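Local coordinates for crispr-associated protein Cas5, dvulg subtype (Xanthomonas oryzae pv. oryzae, PDB 3VZI) that probably acts as the Cas5d endoribonuclease that processes CRISPR RNA in the microbial CRISPR-mediated immune system, at residues Asp126-Gly129 / Pro130-Val134; Leu138-Phe141 / Asn142-Arg146. One frame throughout, in Å; residues are numbered along the deposited sequence.

Contact 1: Asp126-Gly129 / Pro130-Val134; sequences DKAG and PDDNV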
loop_
_atom_site.group_PDB
_atom_site.type_symbol
_atom_site.label_atom_id
_atom_site.label_comp_id
_atom_site.label_asym_id
_atom_site.label_seq_id
_atom_site.Cartn_x
_atom_site.Cartn_y
_atom_site.Cartn_z
ATOM N N ASP A 126 2.616 24.262 -7.425
ATOM C CA ASP A 126 2.306 25.487 -8.173
ATOM C C ASP A 126 0.784 25.769 -8.236
ATOM O O ASP A 126 0.342 26.862 -8.624
ATOM C CB ASP A 126 2.915 25.421 -9.573
ATOM C CG ASP A 126 2.261 24.369 -10.443
ATOM O OD1 ASP A 126 2.742 24.181 -11.582
ATOM O OD2 ASP A 126 1.270 23.735 -10.006
ATOM N N LYS A 127 -0.005 24.770 -7.843
ATOM C CA LYS A 127 -1.442 24.939 -7.710
ATOM C C LYS A 127 -1.860 25.624 -6.399
ATOM O O LYS A 127 -3.055 25.764 -6.136
ATOM C CB LYS A 127 -2.171 23.601 -7.883
ATOM C CG LYS A 127 -2.624 23.342 -9.315
ATOM C CD LYS A 127 -1.991 22.104 -9.941
ATOM C CE LYS A 127 -1.892 22.200 -11.461
ATOM N NZ LYS A 127 -2.904 23.120 -12.063
ATOM N N ALA A 128 -0.888 26.076 -5.601
ATOM C CA ALA A 128 -1.181 26.703 -4.305
ATOM C C ALA A 128 -1.688 28.135 -4.452
ATOM O O ALA A 128 -1.078 28.931 -5.149
ATOM C CB ALA A 128 0.036 26.660 -3.387
ATOM N N GLY A 129 -2.808 28.437 -3.786
ATOM C CA GLY A 129 -3.406 29.767 -3.770
ATOM C C GLY A 129 -2.991 30.491 -2.510
ATOM O O GLY A 129 -2.327 29.904 -1.647
ATOM N N PRO A 130 -3.386 31.764 -2.379
ATOM C CA PRO A 130 -2.932 32.674 -1.324
ATOM C C PRO A 130 -3.362 32.195 0.048
ATOM O O PRO A 130 -2.719 32.511 1.057
ATOM C CB PRO A 130 -3.673 33.977 -1.634
ATOM C CG PRO A 130 -4.338 33.790 -2.964
ATOM C CD PRO A 130 -4.519 32.315 -3.129
ATOM N N ASP A 131 -4.473 31.459 0.062
ATOM C CA ASP A 131 -5.036 30.850 1.256
ATOM C C ASP A 131 -4.370 29.521 1.616
ATOM O O ASP A 131 -4.715 28.945 2.646
ATOM C CB ASP A 131 -6.544 30.623 1.066
ATOM C CG ASP A 131 -7.383 31.848 1.425
ATOM O OD1 ASP A 131 -6.825 32.909 1.813
ATOM O OD2 ASP A 131 -8.624 31.737 1.318
ATOM N N ASP A 132 -3.444 29.039 0.774
ATOM C CA ASP A 132 -2.733 27.769 1.009
ATOM C C ASP A 132 -1.344 27.957 1.598
ATOM O O ASP A 132 -0.535 28.727 1.076
ATOM C CB ASP A 132 -2.596 26.953 -0.270
ATOM C CG ASP A 132 -3.915 26.437 -0.781
ATOM O OD1 ASP A 132 -4.193 26.670 -1.978
ATOM O OD2 ASP A 132 -4.653 25.782 -0.013
ATOM N N ASN A 133 -1.081 27.252 2.695
ATOM C CA ASN A 133 0.257 27.212 3.273
ATOM C C ASN A 133 0.504 25.898 4.019
ATOM O O ASN A 133 -0.411 25.104 4.186
ATOM C CB ASN A 133 0.576 28.469 4.104
ATOM C CG ASN A 133 -0.295 28.609 5.341
ATOM O OD1 ASN A 133 -0.180 27.838 6.290
ATOM N ND2 ASN A 133 -1.133 29.634 5.362
ATOM N N VAL A 134 1.754 25.668 4.414
ATOM C CA VAL A 134 2.158 24.467 5.127
ATOM C C VAL A 134 1.425 24.345 6.467
ATOM O O VAL A 134 0.821 23.320 6.747
ATOM C CB VAL A 134 3.680 24.445 5.329
ATOM C CG1 VAL A 134 4.073 23.365 6.323
ATOM C CG2 VAL A 134 4.382 24.246 3.994
#

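Contact 2: Leu138-Phe141 / Asn142-Arg146; sequences LDIF and NRRAR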
loop_
_atom_site.group_PDB
_atom_site.type_symbol
_atom_site.label_atom_id
_atom_site.label_comp_id
_atom_site.label_asym_id
_atom_site.label_seq_id
_atom_site.Cartn_x
_atom_site.Cartn_y
_atom_site.Cartn_z
ATOM N N LEU A 138 -0.873 21.219 7.085
ATOM C CA LEU A 138 -0.329 20.320 8.096
ATOM C C LEU A 138 -1.289 20.211 9.282
ATOM O O LEU A 138 -1.404 19.180 9.940
ATOM C CB LEU A 138 1.048 20.797 8.559
ATOM C CG LEU A 138 1.687 20.116 9.772
ATOM C CD1 LEU A 138 1.949 18.641 9.452
ATOM C CD2 LEU A 138 2.970 20.843 10.181
ATOM N N ASP A 139 -1.993 21.283 9.572
ATOM C CA ASP A 139 -2.821 21.232 10.751
ATOM C C ASP A 139 -4.139 20.496 10.490
ATOM O O ASP A 139 -4.684 19.850 11.387
ATOM C CB ASP A 139 -3.035 22.618 11.298
ATOM C CG ASP A 139 -3.981 22.625 12.421
ATOM O OD1 ASP A 139 -3.660 22.017 13.481
ATOM O OD2 ASP A 139 -5.067 23.200 12.221
ATOM N N ILE A 140 -4.626 20.575 9.247
ATOM C CA ILE A 140 -5.812 19.831 8.825
ATOM C C ILE A 140 -5.521 18.322 8.851
ATOM O O ILE A 140 -6.368 17.517 9.282
ATOM C CB ILE A 140 -6.269 20.276 7.425
ATOM C CG1 ILE A 140 -6.847 21.699 7.473
ATOM C CG2 ILE A 140 -7.253 19.267 6.821
ATOM C CD1 ILE A 140 -6.973 22.316 6.096
ATOM N N PHE A 141 -4.315 17.958 8.410
ATOM C CA PHE A 141 -3.898 16.583 8.399
ATOM C C PHE A 141 -3.849 16.028 9.814
ATOM O O PHE A 141 -4.474 14.993 10.087
ATOM C CB PHE A 141 -2.543 16.390 7.709
ATOM C CG PHE A 141 -2.037 14.973 7.810
ATOM C CD1 PHE A 141 -2.507 13.988 6.934
ATOM C CD2 PHE A 141 -1.136 14.603 8.830
ATOM C CE1 PHE A 141 -2.055 12.673 7.060
ATOM C CE2 PHE A 141 -0.692 13.292 8.960
ATOM C CZ PHE A 141 -1.139 12.326 8.066
ATOM N N ASN A 142 -3.126 16.711 10.705
ATOM C CA ASN A 142 -2.878 16.234 12.071
ATOM C C ASN A 142 -4.164 16.134 12.890
ATOM O O ASN A 142 -4.410 15.158 13.620
ATOM C CB ASN A 142 -1.926 17.178 12.783
ATOM C CG ASN A 142 -0.497 17.053 12.321
ATOM O OD1 ASN A 142 -0.032 15.972 11.898
ATOM N ND2 ASN A 142 0.234 18.166 12.413
ATOM N N ARG A 143 -4.988 17.158 12.754
ATOM C CA ARG A 143 -6.300 17.221 13.397
ATOM C C ARG A 143 -7.109 16.014 12.946
ATOM O O ARG A 143 -7.856 15.435 13.721
ATOM C CB ARG A 143 -6.978 18.532 13.007
ATOM C CG ARG A 143 -8.260 18.871 13.704
ATOM C CD ARG A 143 -9.199 19.571 12.717
ATOM N NE ARG A 143 -8.672 20.828 12.148
ATOM C CZ ARG A 143 -9.019 21.349 10.960
ATOM N NH1 ARG A 143 -8.476 22.501 10.580
ATOM N NH2 ARG A 143 -9.893 20.739 10.139
ATOM N N ARG A 144 -6.915 15.598 11.703
ATOM C CA ARG A 144 -7.777 14.564 11.130
ATOM C C ARG A 144 -7.340 13.160 11.469
ATOM O O ARG A 144 -8.188 12.300 11.774
ATOM C CB ARG A 144 -7.825 14.700 9.629
ATOM C CG ARG A 144 -8.684 15.823 9.156
ATOM C CD ARG A 144 -9.376 15.289 7.945
ATOM N NE ARG A 144 -9.203 16.174 6.823
ATOM C CZ ARG A 144 -10.193 16.853 6.299
ATOM N NH1 ARG A 144 -9.961 17.660 5.267
ATOM N NH2 ARG A 144 -11.416 16.700 6.814
ATOM N N ALA A 145 -6.022 12.948 11.346
ATOM C CA ALA A 145 -5.330 11.738 11.752
ATOM C C ALA A 145 -5.525 11.456 13.245
ATOM O O ALA A 145 -5.846 10.333 13.628
ATOM C CB ALA A 145 -3.858 11.876 11.420
ATOM N N ARG A 146 -5.350 12.483 14.086
ATOM C CA ARG A 146 -5.569 12.347 15.538
ATOM C C ARG A 146 -6.982 11.840 15.792
ATOM O O ARG A 146 -7.171 10.910 16.566
ATOM C CB ARG A 146 -5.332 13.670 16.268
ATOM C CG ARG A 146 -3.875 14.015 16.474
ATOM C CD ARG A 146 -3.673 15.262 17.334
ATOM N NE ARG A 146 -2.301 15.804 17.246
ATOM C CZ ARG A 146 -1.971 17.012 16.758
ATOM N NH1 ARG A 146 -2.898 17.863 16.303
ATOM N NH2 ARG A 146 -0.693 17.380 16.728
#

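Contact 1: Asp126-Gly129 / Pro130-Val134
Gly129 and Asp132 exchange two hydrogen bonds, one to the backbone and one to a carboxylate, and between them they fix a tight bend. In the first, Gly129 N donates its hydrogen to Asp132 OD1 at 2.9 Å; the bond is nearly straight (166°) and uses the anti lone pair of the carboxylate oxygen, the one turned away from OD2. In the second, Asp132 N reaches Gly129 O at 2.8 Å and closes a type I beta turn, with Pro130 and Asp131 at its two corners; the proline ring holds phi near -64°, as the first corner of such a turn requires. The Asp132 side chain can fold back over the turn because CG stands beside its own backbone N, anti to the carbonyl carbon (chi1 -68°). That leaves OD2 for a different partner, His137 NE2, so the two carboxylate oxygens link the turn to the helix that follows. Packing adds little: Ala128 CB rests against Asp132 CB at 4.1 Å. Beyond the turn, Asn133 serves as N-cap, its OD1 accepting from Lys136 N. The whole bend lies at the protein surface, joining strand 114-124 to helix 134-146, where Asp132 touches Met124 of the strand and Ala50 of a loop, while Val134 packs on Phe122 and Met124.

Contact 2: Leu138-Phe141 / Asn142-Arg146
The guanidinium of Arg143 has the CA of Ile140 over the centre of one face, 4.1 Å above its plane, and Ile140 CG1 beside its NH1 at 3.6 Å. The two residues lie one turn apart on helix 134-146, the second of the two core helices (with 35-45) of a ferredoxin-like, RRM-type fold, and their side chains run alongside each other in the same direction. Asp139 meets the same guanidinium obliquely: OD2 stands 3.8 Å from Arg143 NH1, a long salt bridge whose carboxylate and guanidinium planes are 74° apart. Ile140 also packs on Arg144, since its CG2 branch runs next to that arginine's NH1 at 3.5 Å, the bent arginine chain lying beside the isoleucine; Ile140 is thus flanked by two arginines, CG1 next to Arg143 and CG2 next to Arg144. On the buried side of the helix, Phe141 CE2 approaches Ala145 CB at 4.3 Å. The phenyl group, with CG anti to the backbone N (chi1 174°), packs against Val7, Leu42, Ile45, Trp53 and Leu167, which lie on strands 7-13, 51-60 and 164-167 and on helix 35-45. Leu138 and Asn142 cross at an angle, the leucine CD1 meeting ND2 of the amide. Beneath these side chains run the backbone bonds of the alpha helix, from Asn142 N to Leu138 O and from Arg143 N to Asp139 O. The straightest joins Ala145 N to Phe141 O at 2.9 Å, with an N-H...O angle of 176°.

In the fold
Contact 1 directly precedes contact 2 in the chain, only three residues separating them, and their centres are about 17 Å apart. Residues 126-134 lead from strand 114-124 into helix 134-146, and residues 138-146 form its later turns, up to its end. The first turn of the helix, through His137 and Lys136, bridges the two contacts. Contact 1 is the more peripheral, its centre about 28 Å from the chain centre against about 21 Å for contact 2, where Phe141 and Ala145 are buried. The surface bend and the helix it introduces thus occupy one flank of the molecule.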